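Local coordinates for protein mannan endo-1,4-beta-mannosidase (Bacillus subtilis, PDB 3CBW) that hydrolyses internal beta-1,4-mannosidic linkages in mannan, galactomannan and glucomannan, contributing to the breakdown of glucomannan, at residues S69-Y73 and Y102-I108. The protein carries 3 engineered substitutions. Residues are numbered along the deposited sequence.
Sequences SPAIY and YWKNGGI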
# COMPACT_ATOMS: atom_id res chain seq x y z
N SER A 69 4.14 15.51 10.85
CA SER A 69 4.48 14.79 9.63
C SER A 69 3.76 13.44 9.58
O SER A 69 3.51 12.85 10.63
CB SER A 69 5.98 14.55 9.53
OG SER A 69 6.69 15.77 9.53
N PRO A 70 3.45 12.94 8.37
CA PRO A 70 2.78 11.63 8.29
C PRO A 70 3.64 10.52 8.88
O PRO A 70 4.87 10.50 8.67
CB PRO A 70 2.57 11.42 6.79
CG PRO A 70 3.53 12.35 6.10
CD PRO A 70 3.67 13.53 7.04
N ALA A 71 3.03 9.61 9.63
CA ALA A 71 3.77 8.46 10.14
C ALA A 71 4.29 7.57 9.02
O ALA A 71 5.42 7.05 9.10
CB ALA A 71 2.92 7.66 11.12
N ILE A 72 3.49 7.38 7.97
CA ILE A 72 3.85 6.54 6.84
C ILE A 72 4.11 7.41 5.61
O ILE A 72 3.37 8.35 5.33
CB ILE A 72 2.71 5.55 6.54
CG1 ILE A 72 2.54 4.60 7.73
CG2 ILE A 72 2.97 4.78 5.23
CD1 ILE A 72 1.24 3.83 7.70
N TYR A 73 5.20 7.10 4.90
CA TYR A 73 5.50 7.83 3.66
C TYR A 73 5.65 6.84 2.53
O TYR A 73 6.39 5.85 2.65
CB TYR A 73 6.75 8.69 3.82
CG TYR A 73 6.75 9.91 2.93
CD1 TYR A 73 5.72 10.85 3.00
CD2 TYR A 73 7.79 10.15 2.03
CE1 TYR A 73 5.72 11.99 2.19
CE2 TYR A 73 7.80 11.30 1.22
CZ TYR A 73 6.78 12.21 1.32
OH TYR A 73 6.77 13.36 0.56
N TYR A 102 13.33 7.90 6.54
CA TYR A 102 12.03 8.09 7.17
C TYR A 102 11.87 7.15 8.36
O TYR A 102 11.40 7.56 9.43
CB TYR A 102 10.87 7.92 6.18
CG TYR A 102 9.74 8.88 6.45
CD1 TYR A 102 8.60 8.49 7.14
CD2 TYR A 102 9.82 10.21 6.02
CE1 TYR A 102 7.58 9.39 7.41
CE2 TYR A 102 8.80 11.11 6.28
CZ TYR A 102 7.67 10.69 6.97
OH TYR A 102 6.68 11.61 7.22
N TRP A 103 12.27 5.89 8.17
CA TRP A 103 12.29 4.91 9.26
C TRP A 103 13.22 5.34 10.40
O TRP A 103 12.83 5.32 11.58
CB TRP A 103 12.69 3.53 8.75
CG TRP A 103 12.99 2.56 9.85
CD1 TRP A 103 14.22 2.14 10.26
CD2 TRP A 103 12.04 1.92 10.71
NE1 TRP A 103 14.10 1.27 11.31
CE2 TRP A 103 12.78 1.12 11.61
CE3 TRP A 103 10.65 1.94 10.81
CZ2 TRP A 103 12.16 0.36 12.60
CZ3 TRP A 103 10.04 1.18 11.79
CH2 TRP A 103 10.80 0.39 12.67
N LYS A 104 14.45 5.72 10.05
CA LYS A 104 15.42 6.19 11.04
C LYS A 104 14.85 7.32 11.89
O LYS A 104 15.08 7.38 13.10
CB LYS A 104 16.69 6.67 10.32
CG LYS A 104 17.76 7.31 11.20
CD LYS A 104 18.48 6.29 12.06
CE LYS A 104 19.72 6.89 12.71
NZ LYS A 104 20.84 7.06 11.73
N ASN A 105 14.07 8.19 11.26
CA ASN A 105 13.52 9.38 11.90
C ASN A 105 12.09 9.25 12.41
O ASN A 105 11.43 10.25 12.69
CB ASN A 105 13.69 10.59 10.99
CG ASN A 105 15.14 10.99 10.86
OD1 ASN A 105 15.80 11.29 11.85
ND2 ASN A 105 15.63 10.99 9.64
N GLY A 106 11.63 8.01 12.56
CA GLY A 106 10.41 7.76 13.34
C GLY A 106 9.13 7.51 12.57
O GLY A 106 8.05 7.57 13.16
N GLY A 107 9.23 7.22 11.27
CA GLY A 107 8.06 6.82 10.48
C GLY A 107 8.26 5.43 9.90
O GLY A 107 9.15 4.68 10.34
N ILE A 108 7.42 5.07 8.93
CA ILE A 108 7.49 3.76 8.28
C ILE A 108 7.28 3.96 6.77
O ILE A 108 6.36 4.68 6.36
CB ILE A 108 6.39 2.78 8.79
CG1 ILE A 108 6.47 2.53 10.29
CG2 ILE A 108 6.45 1.44 8.04
CD1 ILE A 108 5.23 1.80 10.84
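The shortest polar link is side chain to backbone: Tyr102 OH donates to Pro70 O at 2.6 Å. Two main-chain hydrogen bonds follow, Ile108 N to Ala71 O (2.8 Å, 149° at the hydrogen) and Tyr73 N to Ile108 O (3.1 Å, 155°). Together they bracket Ile72, as a parallel bridge between Ile72 and Ile108 requires, and Ile72 CA adds a CA-H...O contact to Ile108 O at 3.2 Å. Gly107 CA lies 3.0 Å from Ala71 O; a CB there would clash with that oxygen. Tyr73 CB sits 3.7 Å from the Tyr102 ring centroid, 7° off the normal, a CH-pi contact; the two rings, tilted 17° with centroids 5.2 Å apart, barely overlap. Ile72 and Ile108 project from the same sheet face, where Leu42 touches both. A Schellman motif with Gly106 as C-prime residue (Gly107 N to Tyr102 O, 2.9 Å; Gly106 N to Trp103 O, 3.1 Å) ends helix 96-104 and leads into strand 108-114, completing a beta-alpha-beta crossover of the family 26 TIM barrel.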